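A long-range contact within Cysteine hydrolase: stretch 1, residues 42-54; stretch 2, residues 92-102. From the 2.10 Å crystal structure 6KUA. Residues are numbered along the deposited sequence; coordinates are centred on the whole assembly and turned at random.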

ATOM      1  N   PHE A  42     -17.216  19.460 -13.361  1.00 28.99           N
ATOM      2  CA  PHE A  42     -17.200  18.939 -11.997  1.00 27.41           C
ATOM      3  C   PHE A  42     -17.563  20.016 -10.985  1.00 26.80           C
ATOM      4  O   PHE A  42     -18.317  19.759 -10.045  1.00 27.48           O
ATOM      5  CB  PHE A  42     -15.822  18.346 -11.682  1.00 24.60           C
ATOM      6  CG  PHE A  42     -15.638  16.944 -12.210  1.00 23.97           C
ATOM      7  CD1 PHE A  42     -15.485  16.716 -13.579  1.00 22.99           C
ATOM      8  CD2 PHE A  42     -15.652  15.853 -11.347  1.00 21.99           C
ATOM      9  CE1 PHE A  42     -15.329  15.429 -14.072  1.00 24.58           C
ATOM     10  CE2 PHE A  42     -15.493  14.555 -11.838  1.00 24.49           C
ATOM     11  CZ  PHE A  42     -15.333  14.349 -13.202  1.00 22.94           C
ATOM     12  N   ASN A  43     -17.016  21.226 -11.150  1.00 28.02           N
ATOM     13  CA  ASN A  43     -17.277  22.301 -10.200  1.00 27.44           C
ATOM     14  C   ASN A  43     -18.757  22.652 -10.164  1.00 34.07           C
ATOM     15  O   ASN A  43     -19.330  22.849  -9.085  1.00 30.26           O
ATOM     16  CB  ASN A  43     -16.437  23.525 -10.564  1.00 31.16           C
ATOM     17  CG  ASN A  43     -16.454  24.584  -9.490  1.00 38.85           C
ATOM     18  OD1 ASN A  43     -15.883  24.404  -8.410  1.00 34.48           O
ATOM     19  ND2 ASN A  43     -17.096  25.709  -9.787  1.00 39.78           N
ATOM     20  N   TYR A  44     -19.399  22.690 -11.337  1.00 31.76           N
ATOM     21  CA  TYR A  44     -20.836  22.934 -11.416  1.00 29.72           C
ATOM     22  C   TYR A  44     -21.606  22.081 -10.419  1.00 35.57           C
ATOM     23  O   TYR A  44     -22.473  22.581  -9.694  1.00 34.21           O
ATOM     24  CB  TYR A  44     -21.334  22.666 -12.837  1.00 25.10           C
ATOM     25  CG  TYR A  44     -22.821  22.857 -12.994  1.00 26.68           C
ATOM     26  CD1 TYR A  44     -23.366  24.125 -13.193  1.00 28.74           C
ATOM     27  CD2 TYR A  44     -23.687  21.778 -12.944  1.00 31.47           C
ATOM     28  CE1 TYR A  44     -24.733  24.309 -13.331  1.00 28.67           C
ATOM     29  CE2 TYR A  44     -25.058  21.949 -13.095  1.00 33.35           C
ATOM     30  CZ  TYR A  44     -25.574  23.222 -13.288  1.00 31.92           C
ATOM     31  OH  TYR A  44     -26.936  23.388 -13.419  1.00 31.76           O
ATOM     32  N   TYR A  45     -21.300  20.786 -10.366  1.00 31.76           N
ATOM     33  CA  TYR A  45     -21.993  19.872  -9.464  1.00 33.08           C
ATOM     34  C   TYR A  45     -21.344  19.805  -8.097  1.00 28.61           C
ATOM     35  O   TYR A  45     -21.770  18.998  -7.266  1.00 29.03           O
ATOM     36  CB  TYR A  45     -22.042  18.462 -10.062  1.00 28.89           C
ATOM     37  CG  TYR A  45     -22.884  18.366 -11.303  1.00 33.44           C
ATOM     38  CD1 TYR A  45     -24.261  18.192 -11.216  1.00 32.70           C
ATOM     39  CD2 TYR A  45     -22.312  18.444 -12.566  1.00 34.07           C
ATOM     40  CE1 TYR A  45     -25.034  18.108 -12.346  1.00 35.93           C
ATOM     41  CE2 TYR A  45     -23.095  18.355 -13.714  1.00 29.50           C
ATOM     42  CZ  TYR A  45     -24.446  18.191 -13.591  1.00 33.27           C
ATOM     43  OH  TYR A  45     -25.234  18.092 -14.716  1.00 41.99           O
ATOM     44  N   GLN A  46     -20.323  20.628  -7.860  1.00 31.05           N
ATOM     45  CA  GLN A  46     -19.500  20.570  -6.657  1.00 34.68           C
ATOM     46  C   GLN A  46     -18.893  19.183  -6.461  1.00 32.22           C
ATOM     47  O   GLN A  46     -18.696  18.736  -5.334  1.00 30.56           O
ATOM     48  CB  GLN A  46     -20.289  21.007  -5.416  1.00 36.49           C
ATOM     49  CG  GLN A  46     -20.712  22.477  -5.441  1.00 42.91           C
ATOM     50  CD  GLN A  46     -19.531  23.446  -5.376  1.00 50.13           C
ATOM     51  OE1 GLN A  46     -19.197  24.106  -6.367  1.00 50.10           O
ATOM     52  NE2 GLN A  46     -18.896  23.540  -4.202  1.00 48.03           N
ATOM     53  N   ASP A  47     -18.614  18.485  -7.564  1.00 31.30           N
ATOM     54  CA  ASP A  47     -17.803  17.281  -7.514  1.00 26.98           C
ATOM     55  C   ASP A  47     -16.351  17.637  -7.205  1.00 23.80           C
ATOM     56  O   ASP A  47     -15.910  18.778  -7.354  1.00 25.42           O
ATOM     57  CB  ASP A  47     -17.885  16.523  -8.834  1.00 27.24           C
ATOM     58  CG  ASP A  47     -19.236  15.842  -9.038  1.00 35.37           C
ATOM     59  OD1 ASP A  47     -19.864  15.435  -8.037  1.00 34.83           O
ATOM     60  OD2 ASP A  47     -19.671  15.710 -10.205  1.00 38.84           O
ATOM     61  N   HIS A  48     -15.595  16.643  -6.763  1.00 25.26           N
ATOM     62  CA  HIS A  48     -14.265  16.904  -6.253  1.00 22.18           C
ATOM     63  C   HIS A  48     -13.238  16.881  -7.372  1.00 22.25           C
ATOM     64  O   HIS A  48     -13.309  16.055  -8.281  1.00 22.85           O
ATOM     65  CB  HIS A  48     -13.923  15.892  -5.164  1.00 20.18           C
ATOM     66  CG  HIS A  48     -14.706  16.114  -3.916  1.00 26.36           C
ATOM     67  ND1 HIS A  48     -14.321  17.024  -2.953  1.00 24.66           N
ATOM     68  CD2 HIS A  48     -15.896  15.602  -3.504  1.00 22.59           C
ATOM     69  CE1 HIS A  48     -15.221  17.037  -1.985  1.00 27.61           C
ATOM     70  NE2 HIS A  48     -16.187  16.187  -2.297  1.00 22.41           N
ATOM     71  N   ILE A  49     -12.288  17.811  -7.301  1.00 24.22           N
ATOM     72  CA  ILE A  49     -11.236  17.964  -8.297  1.00 19.69           C
ATOM     73  C   ILE A  49      -9.902  17.952  -7.570  1.00 21.85           C
ATOM     74  O   ILE A  49      -9.691  18.737  -6.639  1.00 23.37           O
ATOM     75  CB  ILE A  49     -11.386  19.263  -9.112  1.00 22.92           C
ATOM     76  CG1 ILE A  49     -12.785  19.357  -9.727  1.00 23.34           C
ATOM     77  CG2 ILE A  49     -10.347  19.300 -10.203  1.00 21.73           C
ATOM     78  CD1 ILE A  49     -13.366  20.747  -9.716  1.00 22.95           C
ATOM     79  N   PHE A  50      -9.000  17.078  -8.011  1.00 22.20           N
ATOM     80  CA  PHE A  50      -7.682  16.921  -7.407  1.00 19.67           C
ATOM     81  C   PHE A  50      -6.641  17.310  -8.443  1.00 23.80           C
ATOM     82  O   PHE A  50      -6.603  16.729  -9.535  1.00 22.88           O
ATOM     83  CB  PHE A  50      -7.461  15.487  -6.918  1.00 20.21           C
ATOM     84  CG  PHE A  50      -8.438  15.041  -5.862  1.00 19.39           C
ATOM     85  CD1 PHE A  50      -9.746  14.713  -6.196  1.00 21.39           C
ATOM     86  CD2 PHE A  50      -8.038  14.930  -4.531  1.00 25.06           C
ATOM     87  CE1 PHE A  50     -10.661  14.302  -5.222  1.00 20.62           C
ATOM     88  CE2 PHE A  50      -8.939  14.511  -3.541  1.00 23.11           C
ATOM     89  CZ  PHE A  50     -10.249  14.196  -3.883  1.00 24.91           C
ATOM     90  N   PHE A  51      -5.826  18.316  -8.117  1.00 21.98           N
ATOM     91  CA  PHE A  51      -4.675  18.683  -8.928  1.00 23.15           C
ATOM     92  C   PHE A  51      -3.448  17.990  -8.345  1.00 25.95           C
ATOM     93  O   PHE A  51      -3.076  18.245  -7.193  1.00 25.86           O
ATOM     94  CB  PHE A  51      -4.502  20.204  -8.971  1.00 26.02           C
ATOM     95  CG  PHE A  51      -5.632  20.923  -9.669  1.00 23.17           C
ATOM     96  CD1 PHE A  51      -6.779  21.268  -8.982  1.00 25.22           C
ATOM     97  CD2 PHE A  51      -5.545  21.237 -11.019  1.00 22.21           C
ATOM     98  CE1 PHE A  51      -7.835  21.929  -9.629  1.00 26.26           C
ATOM     99  CE2 PHE A  51      -6.573  21.887 -11.667  1.00 25.30           C
ATOM    100  CZ  PHE A  51      -7.724  22.237 -10.973  1.00 25.93           C
ATOM    101  N   LEU A  52      -2.861  17.077  -9.119  1.00 23.90           N
ATOM    102  CA  LEU A  52      -1.761  16.231  -8.672  1.00 25.22           C
ATOM    103  C   LEU A  52      -0.481  16.679  -9.362  1.00 28.48           C
ATOM    104  O   LEU A  52      -0.421  16.706 -10.594  1.00 26.99           O
ATOM    105  CB  LEU A  52      -2.052  14.764  -8.972  1.00 24.30           C
ATOM    106  CG  LEU A  52      -3.197  14.297  -8.080  1.00 26.38           C
ATOM    107  CD1 LEU A  52      -4.302  13.652  -8.904  1.00 25.65           C
ATOM    108  CD2 LEU A  52      -2.654  13.356  -7.024  1.00 31.85           C
ATOM    109  N   MET A  53       0.542  17.014  -8.570  1.00 28.95           N
ATOM    110  CA  MET A  53       1.713  17.711  -9.092  1.00 31.69           C
ATOM    111  C   MET A  53       3.016  17.139  -8.554  1.00 29.49           C
ATOM    112  O   MET A  53       3.210  17.057  -7.340  1.00 25.17           O
ATOM    113  CB  MET A  53       1.636  19.202  -8.755  1.00 34.08           C
ATOM    114  CG  MET A  53       0.435  19.888  -9.387  1.00 34.69           C
ATOM    115  SD  MET A  53       0.690  20.137 -11.149  1.00 53.24           S
ATOM    116  CE  MET A  53       2.455  20.393 -11.136  1.00 39.88           C
ATOM    117  N   ASP A  54       3.899  16.760  -9.472  1.00 30.94           N
ATOM    118  CA  ASP A  54       5.264  16.376  -9.143  1.00 36.87           C
ATOM    119  C   ASP A  54       5.904  17.378  -8.192  1.00 40.15           C
ATOM    120  O   ASP A  54       5.903  18.588  -8.442  1.00 34.79           O
ATOM    121  CB  ASP A  54       6.095  16.281 -10.428  1.00 47.89           C
ATOM    122  CG  ASP A  54       6.379  14.847 -10.836  1.00 58.28           C
ATOM    123  OD1 ASP A  54       6.528  13.990  -9.925  1.00 57.71           O
ATOM    124  OD2 ASP A  54       6.447  14.578 -12.064  1.00 61.11           O
ATOM    125  N   THR A  92      -8.985  30.920  -8.925  1.00 39.73           N
ATOM    126  CA  THR A  92     -10.307  31.384  -8.515  1.00 37.53           C
ATOM    127  C   THR A  92     -11.135  30.336  -7.779  1.00 40.33           C
ATOM    128  O   THR A  92     -12.206  30.681  -7.270  1.00 41.12           O
ATOM    129  CB  THR A  92     -11.119  31.872  -9.724  1.00 37.23           C
ATOM    130  OG1 THR A  92     -11.828  30.771 -10.300  1.00 43.87           O
ATOM    131  CG2 THR A  92     -10.219  32.502 -10.774  1.00 40.13           C
ATOM    132  N   ILE A  93     -10.703  29.073  -7.718  1.00 38.40           N
ATOM    133  CA  ILE A  93     -11.478  28.045  -7.030  1.00 35.92           C
ATOM    134  C   ILE A  93     -10.688  27.333  -5.938  1.00 33.96           C
ATOM    135  O   ILE A  93     -11.250  26.485  -5.239  1.00 32.30           O
ATOM    136  CB  ILE A  93     -12.078  27.013  -8.015  1.00 36.45           C
ATOM    137  CG1 ILE A  93     -10.985  26.280  -8.809  1.00 34.95           C
ATOM    138  CG2 ILE A  93     -13.059  27.672  -8.973  1.00 32.60           C
ATOM    139  CD1 ILE A  93     -11.525  25.101  -9.605  1.00 28.10           C
ATOM    140  N   LYS A  94      -9.418  27.681  -5.736  1.00 33.75           N
ATOM    141  CA  LYS A  94      -8.558  26.856  -4.891  1.00 37.33           C
ATOM    142  C   LYS A  94      -8.975  26.833  -3.421  1.00 40.96           C
ATOM    143  O   LYS A  94      -8.607  25.890  -2.710  1.00 39.21           O
ATOM    144  CB  LYS A  94      -7.109  27.315  -5.009  1.00 36.48           C
ATOM    145  CG  LYS A  94      -6.914  28.813  -4.903  1.00 41.61           C
ATOM    146  CD  LYS A  94      -5.438  29.158  -4.957  1.00 40.32           C
ATOM    147  CE  LYS A  94      -5.097  30.287  -4.006  1.00 46.29           C
ATOM    148  NZ  LYS A  94      -3.726  30.803  -4.259  1.00 45.02           N
ATOM    149  N   ALA A  95      -9.740  27.817  -2.942  1.00 37.94           N
ATOM    150  CA  ALA A  95     -10.196  27.775  -1.555  1.00 36.86           C
ATOM    151  C   ALA A  95     -11.449  26.925  -1.350  1.00 40.65           C
ATOM    152  O   ALA A  95     -11.840  26.692  -0.199  1.00 36.71           O
ATOM    153  CB  ALA A  95     -10.461  29.193  -1.039  1.00 41.74           C
ATOM    154  N   GLN A  96     -12.079  26.452  -2.422  1.00 34.16           N
ATOM    155  CA  GLN A  96     -13.314  25.704  -2.288  1.00 35.26           C
ATOM    156  C   GLN A  96     -13.066  24.321  -1.683  1.00 35.31           C
ATOM    157  O   GLN A  96     -12.012  23.715  -1.892  1.00 33.45           O
ATOM    158  CB  GLN A  96     -13.993  25.562  -3.645  1.00 35.42           C
ATOM    159  CG  GLN A  96     -14.300  26.897  -4.321  1.00 37.15           C
ATOM    160  CD  GLN A  96     -15.020  26.716  -5.650  1.00 41.28           C
ATOM    161  OE1 GLN A  96     -15.262  27.685  -6.369  1.00 40.07           O
ATOM    162  NE2 GLN A  96     -15.363  25.462  -5.983  1.00 31.59           N
ATOM    163  N   PRO A  97     -14.043  23.789  -0.942  1.00 33.33           N
ATOM    164  CA  PRO A  97     -13.839  22.490  -0.292  1.00 37.73           C
ATOM    165  C   PRO A  97     -13.814  21.314  -1.263  1.00 34.77           C
ATOM    166  O   PRO A  97     -13.348  20.237  -0.880  1.00 30.66           O
ATOM    167  CB  PRO A  97     -15.029  22.398   0.679  1.00 36.82           C
ATOM    168  CG  PRO A  97     -16.104  23.202   0.014  1.00 36.21           C
ATOM    169  CD  PRO A  97     -15.386  24.339  -0.671  1.00 35.89           C
ATOM    170  N   ASN A  98     -14.295  21.483  -2.497  1.00 33.20           N
ATOM    171  CA  ASN A  98     -14.262  20.426  -3.495  1.00 29.08           C
ATOM    172  C   ASN A  98     -13.015  20.467  -4.373  1.00 27.34           C
ATOM    173  O   ASN A  98     -12.986  19.790  -5.402  1.00 25.32           O
ATOM    174  CB  ASN A  98     -15.527  20.475  -4.373  1.00 27.64           C
ATOM    175  CG  ASN A  98     -15.592  21.711  -5.264  1.00 32.65           C
ATOM    176  OD1 ASN A  98     -15.379  22.834  -4.805  1.00 30.62           O
ATOM    177  ND2 ASN A  98     -15.916  21.508  -6.545  1.00 25.60           N
ATOM    178  N   VAL A  99     -11.987  21.225  -3.986  1.00 27.47           N
ATOM    179  CA  VAL A  99     -10.777  21.413  -4.783  1.00 26.39           C
ATOM    180  C   VAL A  99      -9.574  21.067  -3.918  1.00 27.90           C
ATOM    181  O   VAL A  99      -9.437  21.585  -2.805  1.00 29.52           O
ATOM    182  CB  VAL A  99     -10.650  22.854  -5.314  1.00 30.08           C
ATOM    183  CG1 VAL A  99      -9.304  23.058  -5.987  1.00 30.79           C
ATOM    184  CG2 VAL A  99     -11.789  23.172  -6.269  1.00 28.05           C
ATOM    185  N   HIS A 100      -8.700  20.202  -4.429  1.00 23.29           N
ATOM    186  CA  HIS A 100      -7.565  19.708  -3.658  1.00 23.73           C
ATOM    187  C   HIS A 100      -6.298  19.739  -4.492  1.00 23.64           C
ATOM    188  O   HIS A 100      -6.317  19.517  -5.709  1.00 22.60           O
ATOM    189  CB  HIS A 100      -7.782  18.280  -3.163  1.00 25.79           C
ATOM    190  CG  HIS A 100      -9.156  18.044  -2.628  1.00 29.04           C
ATOM    191  ND1 HIS A 100      -9.428  17.988  -1.279  1.00 31.41           N
ATOM    192  CD2 HIS A 100     -10.341  17.879  -3.262  1.00 24.89           C
ATOM    193  CE1 HIS A 100     -10.721  17.779  -1.105  1.00 34.12           C
ATOM    194  NE2 HIS A 100     -11.298  17.717  -2.291  1.00 30.84           N
ATOM    195  N   PHE A 101      -5.193  19.991  -3.802  1.00 25.00           N
ATOM    196  CA  PHE A 101      -3.876  20.048  -4.408  1.00 26.45           C
ATOM    197  C   PHE A 101      -2.983  19.094  -3.639  1.00 27.71           C
ATOM    198  O   PHE A 101      -2.845  19.221  -2.420  1.00 26.98           O
ATOM    199  CB  PHE A 101      -3.323  21.470  -4.379  1.00 26.64           C
ATOM    200  CG  PHE A 101      -2.174  21.684  -5.308  1.00 27.75           C
ATOM    201  CD1 PHE A 101      -0.901  21.261  -4.957  1.00 28.51           C
ATOM    202  CD2 PHE A 101      -2.364  22.309  -6.534  1.00 30.00           C
ATOM    203  CE1 PHE A 101       0.180  21.467  -5.812  1.00 35.08           C
ATOM    204  CE2 PHE A 101      -1.300  22.515  -7.397  1.00 30.43           C
ATOM    205  CZ  PHE A 101      -0.020  22.101  -7.030  1.00 33.14           C
ATOM    206  N   ILE A 102      -2.391  18.139  -4.343  1.00 26.95           N
ATOM    207  CA  ILE A 102      -1.683  17.031  -3.721  1.00 26.60           C
ATOM    208  C   ILE A 102      -0.310  16.952  -4.371  1.00 24.03           C
ATOM    209  O   ILE A 102      -0.219  16.870  -5.601  1.00 26.27           O
ATOM    210  CB  ILE A 102      -2.454  15.710  -3.898  1.00 30.92           C
ATOM    211  CG1 ILE A 102      -3.750  15.741  -3.079  1.00 30.53           C
ATOM    212  CG2 ILE A 102      -1.588  14.506  -3.537  1.00 29.00           C
ATOM    213  CD1 ILE A 102      -4.429  14.415  -2.988  1.00 30.14           C
TER
HETATM  214  O   HOH W   1     -17.622  27.927  -7.868  1.00 44.09           O

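What holds the two backbones together? They run as neighbouring parallel strands, Ile49 beside Val99 through Leu52 beside Ile102. The bonds alternate in the parallel manner: Ile49 N gives to Asn98 O (2.8 Å) and Ile49 O takes from His100 N (2.8 Å); Phe51 then repeats the pattern, its N bonding His100 O and its O bonding Ile102 N. Met53 N to Ile102 O adds the next rung at 3.1 Å.

How do the side chains fit on the face carrying Phe50 and His100? Their rings lie nearly parallel in an offset stack, centroids 4.4 Å apart. Ile102 fits against the edge of the Phe50 ring, its CD1 4.0 Å from Phe50 CD2, while its CG2 meets Leu52 CD2 at 3.8 Å. At its edge the His100 ring meets His48, where His100 NE2 and His48 ND1 share a hydrogen bond of 3.2 Å.

What fills the other face? Phe51 spans its neighbours: its ring sets an edge against Val99, CE1 to Val99 CG1 (4.1 Å), and its CB touches Phe101 CD2 (3.9 Å). One face of the Phe101 ring lies over Phe51 O, and Phe101 CZ comes within 3.3 Å of Met53 CG.

What joins the segments that lead into the strands? Asn98 ND2 bonds Asp47 O (2.8 Å) and, weakly, Asn43 OD1 (3.4 Å). Gln96 NE2 bonds Asn43 OD1 at 2.7 Å, and a water bridges Asn43 ND2 to Gln96 OE1.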